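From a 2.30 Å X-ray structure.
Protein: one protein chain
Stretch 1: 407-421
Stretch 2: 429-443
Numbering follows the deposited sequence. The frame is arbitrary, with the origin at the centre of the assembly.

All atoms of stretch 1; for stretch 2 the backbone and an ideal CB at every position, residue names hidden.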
ATOM      1  N   GLU A 407      11.022 -18.723  -4.296  1.00 26.07           N
ATOM      2  CA  GLU A 407      10.594 -19.796  -5.181  1.00 28.92           C
ATOM      3  C   GLU A 407       9.395 -19.345  -6.002  1.00 31.29           C
ATOM      4  O   GLU A 407       9.317 -19.640  -7.188  1.00 30.00           O
ATOM      5  CB  GLU A 407      10.237 -21.050  -4.384  1.00 40.60           C
ATOM      6  CG  GLU A 407      11.432 -21.689  -3.700  1.00 50.70           C
ATOM      7  CD  GLU A 407      11.041 -22.874  -2.840  1.00 56.91           C
ATOM      8  OE1 GLU A 407      10.551 -23.881  -3.397  1.00 57.53           O
ATOM      9  OE2 GLU A 407      11.222 -22.790  -1.605  1.00 61.68           O
ATOM     10  N   VAL A 408       8.457 -18.637  -5.375  1.00 30.99           N
ATOM     11  CA  VAL A 408       7.296 -18.162  -6.108  1.00 29.93           C
ATOM     12  C   VAL A 408       7.786 -17.225  -7.204  1.00 30.09           C
ATOM     13  O   VAL A 408       7.286 -17.259  -8.324  1.00 32.56           O
ATOM     14  CB  VAL A 408       6.295 -17.422  -5.195  1.00 26.16           C
ATOM     15  CG1 VAL A 408       5.171 -16.821  -6.036  1.00 21.66           C
ATOM     16  CG2 VAL A 408       5.696 -18.393  -4.178  1.00 23.08           C
ATOM     17  N   LEU A 409       8.787 -16.405  -6.888  1.00 28.46           N
ATOM     18  CA  LEU A 409       9.339 -15.487  -7.870  1.00 30.14           C
ATOM     19  C   LEU A 409       9.957 -16.242  -9.043  1.00 32.67           C
ATOM     20  O   LEU A 409       9.675 -15.931 -10.204  1.00 32.30           O
ATOM     21  CB  LEU A 409      10.400 -14.584  -7.234  1.00 31.64           C
ATOM     22  CG  LEU A 409       9.901 -13.457  -6.324  1.00 35.84           C
ATOM     23  CD1 LEU A 409      11.083 -12.711  -5.718  1.00 33.46           C
ATOM     24  CD2 LEU A 409       9.032 -12.506  -7.130  1.00 36.20           C
ATOM     25  N   GLU A 410      10.789 -17.240  -8.748  1.00 33.02           N
ATOM     26  CA  GLU A 410      11.441 -18.002  -9.807  1.00 33.77           C
ATOM     27  C   GLU A 410      10.456 -18.774 -10.672  1.00 29.27           C
ATOM     28  O   GLU A 410      10.585 -18.793 -11.889  1.00 30.85           O
ATOM     29  CB  GLU A 410      12.477 -18.969  -9.227  1.00 45.94           C
ATOM     30  CG  GLU A 410      11.897 -20.130  -8.437  1.00 59.78           C
ATOM     31  CD  GLU A 410      12.913 -21.237  -8.200  1.00 65.31           C
ATOM     32  OE1 GLU A 410      12.577 -22.215  -7.500  1.00 65.21           O
ATOM     33  OE2 GLU A 410      14.047 -21.131  -8.720  1.00 67.56           O
ATOM     34  N   GLU A 411       9.477 -19.414 -10.044  1.00 24.60           N
ATOM     35  CA  GLU A 411       8.485 -20.187 -10.773  1.00 28.19           C
ATOM     36  C   GLU A 411       7.600 -19.281 -11.635  1.00 33.17           C
ATOM     37  O   GLU A 411       7.220 -19.658 -12.741  1.00 37.10           O
ATOM     38  CB  GLU A 411       7.631 -20.993  -9.792  1.00 25.53           C
ATOM     39  CG  GLU A 411       6.496 -21.811 -10.427  1.00 32.73           C
ATOM     40  CD  GLU A 411       6.976 -22.776 -11.507  1.00 37.19           C
ATOM     41  OE1 GLU A 411       8.178 -23.109 -11.526  1.00 36.99           O
ATOM     42  OE2 GLU A 411       6.143 -23.213 -12.333  1.00 37.29           O
ATOM     43  N   ALA A 412       7.273 -18.092 -11.132  1.00 31.67           N
ATOM     44  CA  ALA A 412       6.453 -17.153 -11.891  1.00 29.28           C
ATOM     45  C   ALA A 412       7.268 -16.592 -13.052  1.00 26.98           C
ATOM     46  O   ALA A 412       6.738 -16.357 -14.141  1.00 27.62           O
ATOM     47  CB  ALA A 412       5.975 -16.019 -10.996  1.00 21.10           C
ATOM     48  N   THR A 413       8.559 -16.383 -12.814  1.00 25.17           N
ATOM     49  CA  THR A 413       9.453 -15.859 -13.839  1.00 29.42           C
ATOM     50  C   THR A 413       9.665 -16.929 -14.909  1.00 34.01           C
ATOM     51  O   THR A 413       9.859 -16.621 -16.082  1.00 37.54           O
ATOM     52  CB  THR A 413      10.819 -15.476 -13.238  1.00 27.90           C
ATOM     53  OG1 THR A 413      10.636 -14.437 -12.267  1.00 28.57           O
ATOM     54  CG2 THR A 413      11.775 -14.991 -14.329  1.00 24.11           C
ATOM     55  N   ARG A 414       9.627 -18.187 -14.484  1.00 33.42           N
ATOM     56  CA  ARG A 414       9.799 -19.327 -15.376  1.00 35.71           C
ATOM     57  C   ARG A 414       8.656 -19.331 -16.379  1.00 35.79           C
ATOM     58  O   ARG A 414       8.871 -19.364 -17.592  1.00 34.58           O
ATOM     59  CB  ARG A 414       9.746 -20.625 -14.568  1.00 58.78           C
ATOM     60  CG  ARG A 414      10.066 -21.887 -15.344  1.00 65.11           C
ATOM     61  CD  ARG A 414      11.554 -22.170 -15.295  1.00 71.85           C
ATOM     62  NE  ARG A 414      12.082 -22.055 -13.934  1.00 80.11           N
ATOM     63  CZ  ARG A 414      11.585 -22.689 -12.875  1.00 83.22           C
ATOM     64  NH1 ARG A 414      10.537 -23.495 -13.006  1.00 81.96           N
ATOM     65  NH2 ARG A 414      12.132 -22.516 -11.678  1.00 82.19           N
ATOM     66  N   ARG A 415       7.435 -19.302 -15.856  1.00 36.48           N
ATOM     67  CA  ARG A 415       6.247 -19.319 -16.694  1.00 37.07           C
ATOM     68  C   ARG A 415       6.134 -18.072 -17.568  1.00 38.46           C
ATOM     69  O   ARG A 415       5.712 -18.158 -18.722  1.00 41.87           O
ATOM     70  CB  ARG A 415       4.999 -19.474 -15.828  1.00 38.49           C
ATOM     71  CG  ARG A 415       5.054 -20.675 -14.898  1.00 35.64           C
ATOM     72  CD  ARG A 415       3.671 -21.046 -14.402  1.00 34.26           C
ATOM     73  NE  ARG A 415       3.706 -22.140 -13.435  1.00 34.82           N
ATOM     74  CZ  ARG A 415       2.680 -22.953 -13.194  1.00 40.12           C
ATOM     75  NH1 ARG A 415       1.543 -22.799 -13.857  1.00 41.26           N
ATOM     76  NH2 ARG A 415       2.785 -23.917 -12.285  1.00 42.06           N
ATOM     77  N   ALA A 416       6.515 -16.918 -17.026  1.00 38.79           N
ATOM     78  CA  ALA A 416       6.457 -15.676 -17.788  1.00 39.06           C
ATOM     79  C   ALA A 416       7.394 -15.773 -18.980  1.00 40.97           C
ATOM     80  O   ALA A 416       7.068 -15.316 -20.074  1.00 42.28           O
ATOM     81  CB  ALA A 416       6.860 -14.503 -16.922  1.00 19.59           C
ATOM     82  N   ARG A 417       8.559 -16.370 -18.749  1.00 40.18           N
ATOM     83  CA  ARG A 417       9.576 -16.543 -19.781  1.00 43.39           C
ATOM     84  C   ARG A 417       9.000 -17.309 -20.973  1.00 44.15           C
ATOM     85  O   ARG A 417       9.206 -16.934 -22.126  1.00 42.18           O
ATOM     86  CB  ARG A 417      10.773 -17.306 -19.202  1.00 68.55           C
ATOM     87  CG  ARG A 417      12.071 -17.173 -19.991  1.00 74.37           C
ATOM     88  CD  ARG A 417      12.550 -15.728 -20.015  1.00 81.12           C
ATOM     89  NE  ARG A 417      13.965 -15.598 -20.361  1.00 84.44           N
ATOM     90  CZ  ARG A 417      14.498 -15.956 -21.525  1.00 88.57           C
ATOM     91  NH1 ARG A 417      13.739 -16.476 -22.481  1.00 87.97           N
ATOM     92  NH2 ARG A 417      15.797 -15.785 -21.735  1.00 89.12           N
ATOM     93  N   ALA A 418       8.269 -18.382 -20.688  1.00 60.23           N
ATOM     94  CA  ALA A 418       7.672 -19.188 -21.743  1.00 61.10           C
ATOM     95  C   ALA A 418       6.632 -18.383 -22.514  1.00 63.04           C
ATOM     96  O   ALA A 418       6.504 -18.522 -23.731  1.00 67.04           O
ATOM     97  CB  ALA A 418       7.033 -20.441 -21.149  1.00 35.25           C
ATOM     98  N   ILE A 419       5.893 -17.538 -21.802  1.00 54.62           N
ATOM     99  CA  ILE A 419       4.865 -16.710 -22.422  1.00 53.58           C
ATOM    100  C   ILE A 419       5.474 -15.685 -23.377  1.00 55.76           C
ATOM    101  O   ILE A 419       4.908 -15.397 -24.430  1.00 55.65           O
ATOM    102  CB  ILE A 419       4.034 -15.964 -21.356  1.00 43.57           C
ATOM    103  CG1 ILE A 419       3.347 -16.971 -20.431  1.00 39.91           C
ATOM    104  CG2 ILE A 419       2.979 -15.091 -22.026  1.00 39.83           C
ATOM    105  CD1 ILE A 419       2.594 -16.328 -19.279  1.00 37.22           C
ATOM    106  N   VAL A 420       6.627 -15.138 -23.007  1.00 51.60           N
ATOM    107  CA  VAL A 420       7.299 -14.143 -23.834  1.00 54.75           C
ATOM    108  C   VAL A 420       7.946 -14.775 -25.068  1.00 58.34           C
ATOM    109  O   VAL A 420       8.144 -14.111 -26.084  1.00 59.64           O
ATOM    110  CB  VAL A 420       8.380 -13.384 -23.022  1.00 56.06           C
ATOM    111  CG1 VAL A 420       9.118 -12.401 -23.916  1.00 55.26           C
ATOM    112  CG2 VAL A 420       7.729 -12.643 -21.862  1.00 53.97           C
ATOM    113  N   GLU A 421       8.269 -16.062 -24.978  1.00 74.96           N
ATOM    114  CA  GLU A 421       8.887 -16.772 -26.093  1.00 76.97           C
ATOM    115  C   GLU A 421       7.923 -17.011 -27.249  1.00 77.71           C
ATOM    116  O   GLU A 421       8.341 -17.068 -28.408  1.00 78.40           O
ATOM    117  CB  GLU A 421       9.450 -18.115 -25.621  1.00 79.34           C
ATOM    118  CG  GLU A 421      10.794 -18.017 -24.920  1.00 82.98           C
ATOM    119  CD  GLU A 421      11.912 -17.603 -25.860  1.00 86.83           C
ATOM    120  OE1 GLU A 421      13.055 -17.430 -25.384  1.00 89.89           O
ATOM    121  OE2 GLU A 421      11.651 -17.455 -27.073  1.00 87.99           O
ATOM    122  N   UNK A 429      15.431  -8.267 -25.310  1.00 91.90           N
ATOM    123  CA  UNK A 429      15.788  -8.854 -24.018  1.00 90.21           C
ATOM    124  C   UNK A 429      14.575  -9.568 -23.426  1.00 88.32           C
ATOM    125  O   UNK A 429      13.705  -8.942 -22.820  1.00 87.36           O
ATOM    126  CB  UNK A 429      16.303  -7.782 -23.056  1.00 90.21           C
ATOM    127  N   UNK A 430      14.530 -10.884 -23.602  1.00 66.06           N
ATOM    128  CA  UNK A 430      13.423 -11.701 -23.115  1.00 64.44           C
ATOM    129  C   UNK A 430      13.414 -11.878 -21.602  1.00 62.11           C
ATOM    130  O   UNK A 430      12.348 -11.950 -20.993  1.00 61.39           O
ATOM    131  CB  UNK A 430      13.470 -13.077 -23.783  1.00 64.44           C
ATOM    132  N   UNK A 431      14.594 -11.956 -20.995  1.00 47.10           N
ATOM    133  CA  UNK A 431      14.683 -12.138 -19.551  1.00 45.04           C
ATOM    134  C   UNK A 431      14.114 -10.939 -18.795  1.00 40.61           C
ATOM    135  O   UNK A 431      13.337 -11.103 -17.851  1.00 39.18           O
ATOM    136  CB  UNK A 431      16.138 -12.373 -19.139  1.00 45.04           C
ATOM    137  N   UNK A 432      14.500  -9.735 -19.205  1.00 42.77           N
ATOM    138  CA  UNK A 432      13.998  -8.532 -18.564  1.00 41.99           C
ATOM    139  C   UNK A 432      12.478  -8.475 -18.737  1.00 39.94           C
ATOM    140  O   UNK A 432      11.752  -8.076 -17.823  1.00 36.77           O
ATOM    141  CB  UNK A 432      14.665  -7.284 -19.145  1.00 41.99           C
ATOM    142  N   UNK A 433      12.002  -8.887 -19.909  1.00 38.98           N
ATOM    143  CA  UNK A 433      10.569  -8.893 -20.194  1.00 36.59           C
ATOM    144  C   UNK A 433       9.848  -9.868 -19.270  1.00 34.93           C
ATOM    145  O   UNK A 433       8.775  -9.562 -18.746  1.00 35.51           O
ATOM    146  CB  UNK A 433      10.312  -9.258 -21.657  1.00 36.59           C
ATOM    147  N   UNK A 434      10.440 -11.044 -19.078  1.00 31.39           N
ATOM    148  CA  UNK A 434       9.843 -12.060 -18.215  1.00 32.20           C
ATOM    149  C   UNK A 434       9.811 -11.581 -16.760  1.00 30.91           C
ATOM    150  O   UNK A 434       8.831 -11.803 -16.051  1.00 29.28           O
ATOM    151  CB  UNK A 434      10.617 -13.375 -18.325  1.00 32.20           C
ATOM    152  N   UNK A 435      10.880 -10.921 -16.325  1.00 31.29           N
ATOM    153  CA  UNK A 435      10.957 -10.415 -14.953  1.00 31.34           C
ATOM    154  C   UNK A 435       9.829  -9.422 -14.680  1.00 31.30           C
ATOM    155  O   UNK A 435       9.165  -9.483 -13.643  1.00 29.92           O
ATOM    156  CB  UNK A 435      12.314  -9.755 -14.700  1.00 31.34           C
ATOM    157  N   UNK A 436       9.617  -8.507 -15.620  1.00 29.13           N
ATOM    158  CA  UNK A 436       8.583  -7.493 -15.477  1.00 28.10           C
ATOM    159  C   UNK A 436       7.198  -8.098 -15.397  1.00 27.70           C
ATOM    160  O   UNK A 436       6.375  -7.672 -14.584  1.00 30.28           O
ATOM    161  CB  UNK A 436       8.648  -6.505 -16.643  1.00 28.10           C
ATOM    162  N   UNK A 437       6.936  -9.090 -16.244  1.00 26.13           N
ATOM    163  CA  UNK A 437       5.635  -9.745 -16.257  1.00 25.49           C
ATOM    164  C   UNK A 437       5.381 -10.527 -14.967  1.00 26.82           C
ATOM    165  O   UNK A 437       4.285 -10.464 -14.406  1.00 27.39           O
ATOM    166  CB  UNK A 437       5.531 -10.679 -17.464  1.00 25.49           C
ATOM    167  N   UNK A 438       6.389 -11.258 -14.497  1.00 24.47           N
ATOM    168  CA  UNK A 438       6.254 -12.034 -13.267  1.00 22.03           C
ATOM    169  C   UNK A 438       6.034 -11.094 -12.079  1.00 19.28           C
ATOM    170  O   UNK A 438       5.178 -11.345 -11.232  1.00 22.57           O
ATOM    171  CB  UNK A 438       7.490 -12.907 -13.040  1.00 22.03           C
ATOM    172  N   UNK A 439       6.809 -10.011 -12.034  1.00 21.47           N
ATOM    173  CA  UNK A 439       6.703  -9.023 -10.962  1.00 24.54           C
ATOM    174  C   UNK A 439       5.332  -8.354 -10.984  1.00 25.44           C
ATOM    175  O   UNK A 439       4.727  -8.111  -9.934  1.00 25.64           O
ATOM    176  CB  UNK A 439       7.808  -7.972 -11.088  1.00 24.54           C
ATOM    177  N   UNK A 440       4.853  -8.056 -12.192  1.00 25.14           N
ATOM    178  CA  UNK A 440       3.556  -7.420 -12.351  1.00 21.47           C
ATOM    179  C   UNK A 440       2.424  -8.331 -11.921  1.00 21.78           C
ATOM    180  O   UNK A 440       1.441  -7.887 -11.321  1.00 22.06           O
ATOM    181  CB  UNK A 440       3.353  -6.989 -13.805  1.00 21.47           C
ATOM    182  N   UNK A 441       2.553  -9.616 -12.234  1.00 20.40           N
ATOM    183  CA  UNK A 441       1.536 -10.587 -11.866  1.00 22.20           C
ATOM    184  C   UNK A 441       1.448 -10.675 -10.344  1.00 24.78           C
ATOM    185  O   UNK A 441       0.362 -10.651  -9.766  1.00 27.73           O
ATOM    186  CB  UNK A 441       1.844 -11.957 -12.474  1.00 22.20           C
ATOM    187  N   UNK A 442       2.606 -10.769  -9.705  1.00 21.79           N
ATOM    188  CA  UNK A 442       2.687 -10.870  -8.253  1.00 22.78           C
ATOM    189  C   UNK A 442       2.243  -9.597  -7.522  1.00 21.96           C
ATOM    190  O   UNK A 442       1.353  -9.650  -6.663  1.00 23.82           O
ATOM    191  CB  UNK A 442       4.122 -11.212  -7.849  1.00 22.78           C
ATOM    192  N   UNK A 443       2.836  -8.457  -7.863  1.00 21.75           N
ATOM    193  CA  UNK A 443       2.464  -7.197  -7.213  1.00 19.40           C
ATOM    194  C   UNK A 443       0.996  -6.844  -7.404  1.00 21.66           C
ATOM    195  O   UNK A 443       0.350  -6.335  -6.481  1.00 19.01           O
ATOM    196  CB  UNK A 443       3.333  -6.058  -7.750  1.00 19.40           C
TER

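Position 429 precedes the helix, and its CA-to-CB is directed away from stretch 1. Asp, Ser, Thr or Asn would suit such an N-cap. It is Asp429, whose OD2 accepts a weak capping bond from the backbone N of position 432, at 3.3 Å.

Position 430 points toward stretch 1. Its ideal CB lies 3.6 Å from Arg417 NH1 and 4.7 Å from Glu421 OE1, so a long side chain, aliphatic near its base and positive or polar at its tip, would fit. It is Lys430: CB packs over one face of the Arg417 guanidinium, and NZ reaches a long salt bridge to Glu421 OE2 at 3.9 Å.

At 431 CA-to-CB runs sideways, but the ideal CB is 4.1 Å from Arg417 NE. An acceptor is wanted, from Glu, Asp or Gln. Glu431 curls back so that OE1 accepts from Arg417 NE at 3.0 Å, a hydrogen bond within a salt bridge.

Position 432 points away, and stretch 1 sets no limit; it is Glu432, whose OE1 pairs with NE of residue 435 at 2.8 Å.

Position 433 stands sideways, its ideal CB 4.1 Å from Val420 CG1, suiting a modest apolar group; Ala433 CB touches Val420 CG1 at 4.0 Å.

At 434 the helices are close, with CA only 4.8 Å from Arg417 CA. The ideal CB is already tight against Arg417 CD at 3.5 Å, leaving room for Gly, Ala or perhaps Ser. Ala434 fills it, and its CB meets Ala416 CB at 4.2 Å.

Positions 435 and 436 point away and tolerate many types: Arg435 serves the salt bridge to Glu432, and Met436 makes no contact here.

Position 437 faces Ala416 CB, whose small methyl admits a branched apolar residue. Val437 CB approaches that CB to 4.1 Å.

Position 438 is the second close approach, its CA 5.0 Å from Thr413 CA. With the ideal CB 3.6 Å from Thr413 OG1, a small residue is again favoured: Ala438.

Position 439 is sideways and 441 toward, neither ideal CB near stretch 1, so several types would suit: Leu439 and Ala441. At 440, out of reach of stretch 1, an ideal CB would be crowded by Met436 O (3.2 Å), which favours glycine: Gly440.

Position 442 points toward stretch 1 but stands off, its ideal CB 5.1 Å from Leu409 CD2, so a longer apolar chain suits. Ile442 extends CD1 to Leu409 CD2 (3.4 Å) and Ala412 CB (4.0 Å).

Position 443 is out of reach and open to many types; Arg443 hydrogen-bonds elsewhere in the structure.

Stretch 2 429-443: DKEEAARMVALGAIR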
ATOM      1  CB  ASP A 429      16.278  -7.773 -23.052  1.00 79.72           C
ATOM      2  CG  ASP A 429      16.816  -8.351 -21.752  1.00 79.62           C
ATOM      3  OD1 ASP A 429      17.303  -7.570 -20.907  1.00 78.84           O
ATOM      4  OD2 ASP A 429      16.755  -9.587 -21.574  1.00 81.06           O
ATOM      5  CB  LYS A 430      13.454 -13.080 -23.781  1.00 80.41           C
ATOM      6  CG  LYS A 430      13.402 -13.045 -25.301  1.00 84.07           C
ATOM      7  CD  LYS A 430      13.438 -14.449 -25.889  1.00 87.56           C
ATOM      8  CE  LYS A 430      13.491 -14.414 -27.410  1.00 91.88           C
ATOM      9  NZ  LYS A 430      12.330 -13.685 -27.994  1.00 94.47           N
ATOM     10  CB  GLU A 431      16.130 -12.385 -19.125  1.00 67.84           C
ATOM     11  CG  GLU A 431      16.268 -12.748 -17.654  1.00 76.40           C
ATOM     12  CD  GLU A 431      15.328 -13.873 -17.239  1.00 80.27           C
ATOM     13  OE1 GLU A 431      15.429 -14.981 -17.809  1.00 81.40           O
ATOM     14  OE2 GLU A 431      14.484 -13.645 -16.344  1.00 81.24           O
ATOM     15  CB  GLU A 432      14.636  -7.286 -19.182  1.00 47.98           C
ATOM     16  CG  GLU A 432      14.084  -5.986 -18.624  1.00 53.62           C
ATOM     17  CD  GLU A 432      14.439  -5.772 -17.160  1.00 55.73           C
ATOM     18  OE1 GLU A 432      14.394  -6.740 -16.373  1.00 59.91           O
ATOM     19  OE2 GLU A 432      14.753  -4.622 -16.795  1.00 56.13           O
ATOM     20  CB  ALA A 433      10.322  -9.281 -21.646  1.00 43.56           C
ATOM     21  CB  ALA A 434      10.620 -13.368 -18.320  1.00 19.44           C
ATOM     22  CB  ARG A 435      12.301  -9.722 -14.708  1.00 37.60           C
ATOM     23  CG  ARG A 435      12.509  -9.271 -13.256  1.00 42.70           C
ATOM     24  CD  ARG A 435      13.744  -8.388 -13.107  1.00 45.45           C
ATOM     25  NE  ARG A 435      13.551  -7.069 -13.707  1.00 47.31           N
ATOM     26  CZ  ARG A 435      12.753  -6.129 -13.206  1.00 50.57           C
ATOM     27  NH1 ARG A 435      12.074  -6.356 -12.087  1.00 47.73           N
ATOM     28  NH2 ARG A 435      12.623  -4.964 -13.830  1.00 51.24           N
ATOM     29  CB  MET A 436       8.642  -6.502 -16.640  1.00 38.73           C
ATOM     30  CG  MET A 436       9.882  -5.637 -16.628  1.00 36.81           C
ATOM     31  SD  MET A 436       9.780  -4.247 -17.766  1.00 43.77           S
ATOM     32  CE  MET A 436      11.406  -3.511 -17.515  1.00 44.72           C
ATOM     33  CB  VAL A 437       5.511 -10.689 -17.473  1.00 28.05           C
ATOM     34  CG1 VAL A 437       4.187 -11.423 -17.440  1.00 22.05           C
ATOM     35  CG2 VAL A 437       5.633  -9.879 -18.757  1.00 28.35           C
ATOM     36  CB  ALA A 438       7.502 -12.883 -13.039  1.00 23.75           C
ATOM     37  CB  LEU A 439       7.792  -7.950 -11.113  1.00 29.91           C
ATOM     38  CG  LEU A 439       7.777  -6.818 -10.078  1.00 27.44           C
ATOM     39  CD1 LEU A 439       7.990  -7.395  -8.683  1.00 27.16           C
ATOM     40  CD2 LEU A 439       8.859  -5.804 -10.405  1.00 24.12           C
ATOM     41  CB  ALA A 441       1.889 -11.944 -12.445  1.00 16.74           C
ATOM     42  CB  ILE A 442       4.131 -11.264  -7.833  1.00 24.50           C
ATOM     43  CG1 ILE A 442       4.424 -12.676  -8.348  1.00 23.94           C
ATOM     44  CG2 ILE A 442       4.286 -11.187  -6.307  1.00 23.41           C
ATOM     45  CD1 ILE A 442       5.860 -13.119  -8.180  1.00 19.63           C
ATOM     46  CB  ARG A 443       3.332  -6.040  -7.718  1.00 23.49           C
ATOM     47  CG  ARG A 443       4.774  -6.107  -7.260  1.00 26.49           C
ATOM     48  CD  ARG A 443       4.889  -6.134  -5.741  1.00 30.72           C
ATOM     49  NE  ARG A 443       5.105  -4.818  -5.137  1.00 36.04           N
ATOM     50  CZ  ARG A 443       4.159  -3.917  -4.921  1.00 31.92           C
ATOM     51  NH1 ARG A 443       2.889  -4.167  -5.261  1.00 28.18           N
ATOM     52  NH2 ARG A 443       4.479  -2.766  -4.348  1.00 36.89           N
TER
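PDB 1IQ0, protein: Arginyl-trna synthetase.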